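Local structure of probable translation initiation factor eIF-2B subunit gamma (5B04) at residues Arg164-Ser169 with Ala314-Ile319; Ser203-Ala208 with Ile267-Lys272. The protein forms part of the eIF2B complex, which catalyses exchange of GDP for GTP on the gamma subunit of translation initiation factor eIF2. The protein carries 3 engineered substitutions. All blocks are in the same frame, centred on the assembly; numbering follows the deposited sequence.

Overall arrangement
Contacts 1 and 2 lie on the same side of the chain's centre, about 11 Å apart between centres, and meet at strand 315-319. Contact 1 is the more buried: the turn after helix 156-166 reaches the start of that strand through a backbone hydrogen bond and two carboxylates that share one lysine. Contact 2 is partly buried and mixed, apolar pairs lying beside a tyrosine hydroxyl and an arginine where loop 267-272 meets strand 204-207. The backbone joins them directly, since Lys315 O and Leu205 N are 2.7 Å apart and Gly317 N and Ser203 O 3.0 Å, both probable hydrogen bonds. Polar chemistry thus prevails at the helix-to-strand turn, with more aliphatic and aromatic contact at the loop.

Contact 1: residues Arg164-Ser169 with Ala314-Ile319; sequences RLDNPS and AKDGII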
ATOM      1  N   ARG E 164      28.665 -35.132  19.364  1.00 74.65           N
ATOM      2  CA  ARG E 164      29.166 -33.853  18.878  1.00 74.45           C
ATOM      3  C   ARG E 164      28.330 -32.694  19.409  1.00 75.06           C
ATOM      4  O   ARG E 164      28.864 -31.708  19.917  1.00 92.93           O
ATOM      5  CB  ARG E 164      29.175 -33.827  17.348  1.00 63.74           C
ATOM      6  CG  ARG E 164      30.218 -34.725  16.703  1.00 59.24           C
ATOM      7  CD  ARG E 164      29.843 -35.042  15.262  1.00 66.12           C
ATOM      8  NE  ARG E 164      30.900 -35.760  14.556  1.00 59.65           N
ATOM      9  CZ  ARG E 164      30.721 -36.422  13.417  1.00 71.43           C
ATOM     10  NH1 ARG E 164      29.520 -36.468  12.857  1.00 64.87           N
ATOM     11  NH2 ARG E 164      31.740 -37.044  12.842  1.00 78.27           N
ATOM     12  N   LEU E 165      27.012 -32.828  19.297  1.00 70.15           N
ATOM     13  CA  LEU E 165      26.091 -31.749  19.634  1.00 73.85           C
ATOM     14  C   LEU E 165      25.965 -31.515  21.138  1.00 65.68           C
ATOM     15  O   LEU E 165      25.897 -30.374  21.590  1.00 76.50           O
ATOM     16  CB  LEU E 165      24.711 -32.036  19.040  1.00 69.29           C
ATOM     17  CG  LEU E 165      23.647 -30.954  19.223  1.00 57.41           C
ATOM     18  CD1 LEU E 165      24.114 -29.642  18.613  1.00 66.55           C
ATOM     19  CD2 LEU E 165      22.326 -31.395  18.609  1.00 64.73           C
ATOM     20  N   ASP E 166      25.930 -32.597  21.910  1.00 75.14           N
ATOM     21  CA  ASP E 166      25.729 -32.494  23.351  1.00 78.72           C
ATOM     22  C   ASP E 166      27.034 -32.215  24.091  1.00 59.15           C
ATOM     23  O   ASP E 166      27.021 -31.726  25.221  1.00 73.78           O
ATOM     24  CB  ASP E 166      25.090 -33.774  23.895  1.00 79.05           C
ATOM     25  CG  ASP E 166      23.811 -34.142  23.167  1.00 83.80           C
ATOM     26  OD1 ASP E 166      23.231 -33.261  22.497  1.00 89.30           O
ATOM     27  OD2 ASP E 166      23.388 -35.313  23.263  1.00 89.20           O
ATOM     28  N   ASN E 167      28.149 -32.523  23.438  1.00 64.20           N
ATOM     29  CA  ASN E 167      29.476 -32.435  24.047  1.00 72.46           C
ATOM     30  C   ASN E 167      29.559 -33.077  25.437  1.00 74.78           C
ATOM     31  O   ASN E 167      30.014 -32.437  26.385  1.00 79.31           O
ATOM     32  CB  ASN E 167      29.915 -30.970  24.136  1.00 73.55           C
ATOM     33  CG  ASN E 167      31.421 -30.816  24.239  1.00 94.47           C
ATOM     34  OD1 ASN E 167      32.173 -31.456  23.506  1.00109.55           O
ATOM     35  ND2 ASN E 167      31.867 -29.966  25.157  1.00 81.74           N
ATOM     36  N   PRO E 168      29.123 -34.343  25.569  1.00 76.14           N
ATOM     37  CA  PRO E 168      29.157 -34.937  26.906  1.00 63.38           C
ATOM     38  C   PRO E 168      30.503 -35.576  27.207  1.00 68.46           C
ATOM     39  O   PRO E 168      31.315 -35.758  26.299  1.00 80.72           O
ATOM     40  CB  PRO E 168      28.060 -35.993  26.832  1.00 76.09           C
ATOM     41  CG  PRO E 168      28.145 -36.477  25.419  1.00 71.92           C
ATOM     42  CD  PRO E 168      28.593 -35.297  24.575  1.00 68.85           C
ATOM     43  N   SER E 169      30.736 -35.915  28.470  1.00 67.25           N
ATOM     44  CA  SER E 169      31.947 -36.629  28.846  1.00 65.92           C
ATOM     45  C   SER E 169      31.902 -38.042  28.283  1.00 70.15           C
ATOM     46  O   SER E 169      32.936 -38.633  27.970  1.00 73.32           O
ATOM     47  CB  SER E 169      32.108 -36.658  30.364  1.00 71.11           C
ATOM     48  OG  SER E 169      32.109 -35.343  30.891  1.00 81.88           O
ATOM     49  N   ALA E 314      29.129 -34.671  32.372  1.00 96.66           N
ATOM     50  CA  ALA E 314      27.801 -35.071  31.915  1.00 91.31           C
ATOM     51  C   ALA E 314      27.841 -36.341  31.074  1.00 98.67           C
ATOM     52  O   ALA E 314      28.788 -36.570  30.320  1.00 90.05           O
ATOM     53  CB  ALA E 314      27.153 -33.943  31.123  1.00 82.87           C
ATOM     54  N   LYS E 315      26.802 -37.160  31.201  1.00105.38           N
ATOM     55  CA  LYS E 315      26.691 -38.375  30.405  1.00 84.34           C
ATOM     56  C   LYS E 315      25.281 -38.613  29.908  1.00 83.16           C
ATOM     57  O   LYS E 315      24.312 -38.502  30.659  1.00 85.67           O
ATOM     58  CB  LYS E 315      27.163 -39.575  31.203  1.00 68.03           C
ATOM     59  CG  LYS E 315      28.649 -39.718  31.164  1.00102.57           C
ATOM     60  CD  LYS E 315      29.112 -40.517  32.323  1.00112.00           C
ATOM     61  CE  LYS E 315      28.533 -41.901  32.278  1.00130.80           C
ATOM     62  NZ  LYS E 315      29.643 -42.834  32.512  1.00156.48           N
ATOM     63  N   ASP E 316      25.178 -38.947  28.628  1.00 78.35           N
ATOM     64  CA  ASP E 316      23.888 -39.107  27.983  1.00 77.12           C
ATOM     65  C   ASP E 316      23.670 -40.533  27.505  1.00 71.28           C
ATOM     66  O   ASP E 316      24.612 -41.225  27.117  1.00 70.97           O
ATOM     67  CB  ASP E 316      23.761 -38.141  26.804  1.00 83.92           C
ATOM     68  CG  ASP E 316      23.670 -36.694  27.244  1.00 87.65           C
ATOM     69  OD1 ASP E 316      24.218 -36.355  28.313  1.00 79.30           O
ATOM     70  OD2 ASP E 316      23.050 -35.891  26.516  1.00 94.81           O
ATOM     71  N   GLY E 317      22.416 -40.965  27.542  1.00 71.62           N
ATOM     72  CA  GLY E 317      22.036 -42.244  26.987  1.00 62.34           C
ATOM     73  C   GLY E 317      21.235 -42.025  25.722  1.00 67.33           C
ATOM     74  O   GLY E 317      20.571 -41.000  25.569  1.00 66.26           O
ATOM     75  N   ILE E 318      21.311 -42.978  24.803  1.00 64.64           N
ATOM     76  CA  ILE E 318      20.505 -42.926  23.594  1.00 60.78           C
ATOM     77  C   ILE E 318      19.885 -44.294  23.338  1.00 69.63           C
ATOM     78  O   ILE E 318      20.572 -45.316  23.342  1.00 72.00           O
ATOM     79  CB  ILE E 318      21.330 -42.466  22.372  1.00 58.84           C
ATOM     80  CG1 ILE E 318      20.517 -42.612  21.084  1.00 64.83           C
ATOM     81  CG2 ILE E 318      22.635 -43.231  22.278  1.00 75.98           C
ATOM     82  CD1 ILE E 318      21.272 -42.201  19.838  1.00 67.82           C
ATOM     83  N   ILE E 319      18.597 -44.319  23.055  1.00 66.93           N
ATOM     84  CA  ILE E 319      17.883 -45.553  22.886  1.00 64.08           C
ATOM     85  C   ILE E 319      17.366 -45.658  21.483  1.00 66.98           C
ATOM     86  O   ILE E 319      16.769 -44.748  20.986  1.00 82.08           O
ATOM     87  CB  ILE E 319      16.703 -45.589  23.840  1.00 64.86           C
ATOM     88  CG1 ILE E 319      17.208 -45.622  25.265  1.00 63.95           C
ATOM     89  CG2 ILE E 319      15.859 -46.818  23.605  1.00 69.15           C
ATOM     90  CD1 ILE E 319      16.927 -44.370  26.040  1.00 56.15           C
TER
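The carboxylates of Asp166 and Asp316 meet across the contact, their OD2 atoms 3.3 Å apart and the carboxylate planes inclined by 37°. Both atoms are acceptors, so the pair is not itself a bond. Lys162, one helical turn before Asp166, forms a salt bridge to OD2 of each aspartate, and its ammonium group probably offsets the repulsion between them. The CB of Asp316 points toward segment 164-169, and chi1 of -69° sets CG beside the backbone N, anti to the carbonyl carbon; from there OD2 meets Asp166 and also takes a weak hydrogen bond from Ser203 OG. Its other oxygen, OD1, lies 4.1 Å from Pro168 CB. That same ring carbon approaches Ala314 O at 3.6 Å, so the proline lies between the acidic pair and the backbone bonds further on. Here helix 156-166 has just ended: Asn167 leaves helical geometry with positive phi, and the chain turns into strand 170-176, the parallel neighbour of strand 315-319 in the mixed sheet of the nucleotidyl transferase-like domain. Pro168 and Ala314 are the closest pair of the two backbones, with CA atoms 5.2 Å apart. One residue past Pro168, Ser169 N donates to Ala314 O over 2.8 Å, a bent bond with an N-H...O angle of 138°. In the reverse direction Ala314 N gives a weak bond to Ser169 OG, 3.4 Å long but nearly straight. The Ser169 side chain also packs on Trp248 and Ile313.

Contact 2: residues Ser203-Ala208 with Ile267-Lys272; sequences SRLLYA and IPYLVK
Tyr269 reaches from its loop to strand 204-207 with the far end of its ring: OH lies 3.0 Å from Leu206 O, which sits at the ring edge near the ring plane. Leu205 CD2 also meets CE2 of this ring, obliquely, at 4.0 Å, the two side chains crossing at about a right angle. Two further contacts come from loop residues before and after the tyrosine: Ile267 CD1 touches Ala208 CB, also at 4.0 Å, and Val271 CG1 approaches NH2 of Arg204 at 3.8 Å, obliquely to the guanidinium.

The next shell surrounds the ring. Tyr269 holds CG between its backbone N and carbonyl carbon (chi1 43°), and the loop folds back round the ring: Ile267 C stands 3.6 Å above one face, offset toward the rim, while Val271 N lies in plane at the edge. An inverse gamma turn centred on Pro268 shapes this part of the loop, with a weak bond from Tyr269 N to Ile267 O. Lys315 packs against Tyr269 as well, and Leu205 is backed by Ile196, Ile198 and Leu266.

The strand belongs to an antiparallel beta hairpin, 196-199 with 204-207, that carries a G1 bulge at Ser203 and Arg204 opposite Glu199 and a classic bulge at Leu206 and Tyr207 opposite Gly197; the contact is a loop of the nucleotidyl transferase-like domain packed on this hairpin.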
ATOM      1  N   SER E 203      18.152 -35.963  28.139  1.00101.92           N
ATOM      2  CA  SER E 203      18.648 -37.270  27.698  1.00 97.42           C
ATOM      3  C   SER E 203      19.896 -37.686  28.474  1.00 87.11           C
ATOM      4  O   SER E 203      20.672 -38.525  28.017  1.00 88.87           O
ATOM      5  CB  SER E 203      18.943 -37.268  26.193  1.00 89.17           C
ATOM      6  OG  SER E 203      20.054 -36.443  25.884  1.00 93.24           O
ATOM      7  N   ARG E 204      20.078 -37.096  29.651  1.00 81.55           N
ATOM      8  CA  ARG E 204      21.245 -37.371  30.475  1.00 88.15           C
ATOM      9  C   ARG E 204      21.000 -38.550  31.402  1.00100.25           C
ATOM     10  O   ARG E 204      19.983 -38.614  32.092  1.00110.42           O
ATOM     11  CB  ARG E 204      21.633 -36.140  31.294  1.00 91.63           C
ATOM     12  CG  ARG E 204      22.169 -34.977  30.478  1.00106.03           C
ATOM     13  CD  ARG E 204      22.905 -34.000  31.378  1.00 94.39           C
ATOM     14  NE  ARG E 204      23.299 -34.637  32.632  1.00113.33           N
ATOM     15  CZ  ARG E 204      23.593 -33.979  33.749  1.00119.46           C
ATOM     16  NH1 ARG E 204      23.539 -32.656  33.779  1.00100.54           N
ATOM     17  NH2 ARG E 204      23.941 -34.650  34.839  1.00126.78           N
ATOM     18  N   LEU E 205      21.947 -39.479  31.410  1.00 88.85           N
ATOM     19  CA  LEU E 205      21.862 -40.658  32.255  1.00 83.46           C
ATOM     20  C   LEU E 205      21.922 -40.279  33.733  1.00 88.44           C
ATOM     21  O   LEU E 205      22.737 -39.448  34.134  1.00 97.35           O
ATOM     22  CB  LEU E 205      22.988 -41.624  31.911  1.00 83.20           C
ATOM     23  CG  LEU E 205      22.946 -42.973  32.613  1.00 85.67           C
ATOM     24  CD1 LEU E 205      22.323 -44.033  31.718  1.00 72.48           C
ATOM     25  CD2 LEU E 205      24.345 -43.343  33.013  1.00 79.98           C
ATOM     26  N   LEU E 206      21.060 -40.892  34.539  1.00 93.73           N
ATOM     27  CA  LEU E 206      20.990 -40.567  35.961  1.00 98.56           C
ATOM     28  C   LEU E 206      21.211 -41.787  36.852  1.00 97.04           C
ATOM     29  O   LEU E 206      21.962 -41.720  37.826  1.00 86.12           O
ATOM     30  CB  LEU E 206      19.648 -39.912  36.285  1.00102.17           C
ATOM     31  CG  LEU E 206      19.562 -38.445  35.862  1.00 94.95           C
ATOM     32  CD1 LEU E 206      18.168 -37.891  36.086  1.00 95.69           C
ATOM     33  CD2 LEU E 206      20.594 -37.621  36.616  1.00 85.14           C
ATOM     34  N   TYR E 207      20.558 -42.898  36.527  1.00107.39           N
ATOM     35  CA  TYR E 207      20.804 -44.150  37.235  1.00 91.66           C
ATOM     36  C   TYR E 207      21.125 -45.252  36.234  1.00 96.83           C
ATOM     37  O   TYR E 207      20.505 -45.332  35.174  1.00103.97           O
ATOM     38  CB  TYR E 207      19.606 -44.546  38.096  1.00 82.35           C
ATOM     39  CG  TYR E 207      19.963 -45.519  39.197  1.00112.36           C
ATOM     40  CD1 TYR E 207      20.107 -46.874  38.934  1.00117.90           C
ATOM     41  CD2 TYR E 207      20.167 -45.079  40.498  1.00122.47           C
ATOM     42  CE1 TYR E 207      20.442 -47.764  39.932  1.00113.54           C
ATOM     43  CE2 TYR E 207      20.500 -45.964  41.506  1.00128.66           C
ATOM     44  CZ  TYR E 207      20.636 -47.304  41.218  1.00122.56           C
ATOM     45  OH  TYR E 207      20.967 -48.189  42.219  1.00119.85           O
ATOM     46  N   ALA E 208      22.088 -46.105  36.568  1.00 92.07           N
ATOM     47  CA  ALA E 208      22.545 -47.106  35.612  1.00105.65           C
ATOM     48  C   ALA E 208      23.019 -48.412  36.245  1.00117.86           C
ATOM     49  O   ALA E 208      23.475 -49.312  35.538  1.00118.89           O
ATOM     50  CB  ALA E 208      23.644 -46.524  34.759  1.00104.39           C
ATOM     51  N   ILE E 267      29.200 -46.169  35.781  1.00119.83           N
ATOM     52  CA  ILE E 267      28.501 -45.608  36.906  1.00109.79           C
ATOM     53  C   ILE E 267      29.239 -44.549  37.686  1.00119.53           C
ATOM     54  O   ILE E 267      28.686 -43.500  38.005  1.00119.19           O
ATOM     55  CB  ILE E 267      28.167 -46.713  37.900  1.00110.36           C
ATOM     56  CG1 ILE E 267      27.935 -48.050  37.201  1.00116.61           C
ATOM     57  CG2 ILE E 267      26.943 -46.314  38.689  1.00125.35           C
ATOM     58  CD1 ILE E 267      27.205 -47.938  35.888  1.00107.88           C
ATOM     59  N   PRO E 268      30.569 -44.867  37.986  1.00132.94           N
ATOM     60  CA  PRO E 268      31.230 -43.847  38.812  1.00127.82           C
ATOM     61  C   PRO E 268      31.753 -42.720  37.953  1.00117.18           C
ATOM     62  O   PRO E 268      32.947 -42.524  37.767  1.00121.42           O
ATOM     63  CB  PRO E 268      32.404 -44.607  39.415  1.00143.99           C
ATOM     64  CG  PRO E 268      32.698 -45.611  38.377  1.00139.52           C
ATOM     65  CD  PRO E 268      31.305 -45.916  37.953  1.00139.88           C
ATOM     66  N   TYR E 269      30.813 -41.964  37.429  1.00115.53           N
ATOM     67  CA  TYR E 269      31.102 -40.728  36.740  1.00110.99           C
ATOM     68  C   TYR E 269      30.868 -39.646  37.782  1.00124.46           C
ATOM     69  O   TYR E 269      31.341 -38.522  37.713  1.00136.13           O
ATOM     70  CB  TYR E 269      30.074 -40.556  35.648  1.00101.56           C
ATOM     71  CG  TYR E 269      28.701 -40.897  36.135  1.00107.44           C
ATOM     72  CD1 TYR E 269      28.140 -40.221  37.191  1.00107.74           C
ATOM     73  CD2 TYR E 269      28.002 -41.932  35.586  1.00118.24           C
ATOM     74  CE1 TYR E 269      26.897 -40.541  37.660  1.00104.83           C
ATOM     75  CE2 TYR E 269      26.760 -42.262  36.046  1.00111.74           C
ATOM     76  CZ  TYR E 269      26.220 -41.562  37.081  1.00107.68           C
ATOM     77  OH  TYR E 269      24.983 -41.899  37.526  1.00117.11           O
ATOM     78  N   LEU E 270      30.157 -40.063  38.798  1.00129.65           N
ATOM     79  CA  LEU E 270      29.152 -39.326  39.523  1.00132.34           C
ATOM     80  C   LEU E 270      29.271 -37.830  39.409  1.00127.74           C
ATOM     81  O   LEU E 270      30.335 -37.247  39.509  1.00111.84           O
ATOM     82  CB  LEU E 270      29.104 -39.756  40.976  1.00129.33           C
ATOM     83  CG  LEU E 270      28.456 -41.124  41.136  1.00114.75           C
ATOM     84  CD1 LEU E 270      28.260 -41.443  42.607  1.00 99.49           C
ATOM     85  CD2 LEU E 270      27.141 -41.159  40.383  1.00103.79           C
ATOM     86  N   VAL E 271      28.115 -37.247  39.149  1.00132.99           N
ATOM     87  CA  VAL E 271      27.964 -35.855  38.818  1.00127.39           C
ATOM     88  C   VAL E 271      27.445 -35.110  40.019  1.00134.74           C
ATOM     89  O   VAL E 271      27.211 -33.917  39.949  1.00130.82           O
ATOM     90  CB  VAL E 271      26.913 -35.693  37.715  1.00123.73           C
ATOM     91  CG1 VAL E 271      27.034 -34.338  37.059  1.00118.18           C
ATOM     92  CG2 VAL E 271      26.996 -36.817  36.699  1.00107.05           C
ATOM     93  N   LYS E 272      27.302 -35.803  41.140  1.00144.12           N
ATOM     94  CA  LYS E 272      26.596 -35.187  42.233  1.00136.15           C
ATOM     95  C   LYS E 272      27.145 -35.477  43.615  1.00143.51           C
ATOM     96  O   LYS E 272      27.712 -36.533  43.860  1.00146.44           O
ATOM     97  CB  LYS E 272      25.142 -35.618  42.111  1.00124.21           C
ATOM     98  CG  LYS E 272      24.514 -35.151  40.801  1.00134.05           C
ATOM     99  CD  LYS E 272      24.459 -33.629  40.729  1.00129.79           C
ATOM    100  CE  LYS E 272      23.783 -33.040  39.492  1.00123.62           C
ATOM    101  NZ  LYS E 272      23.723 -31.560  39.365  1.00124.97           N
TER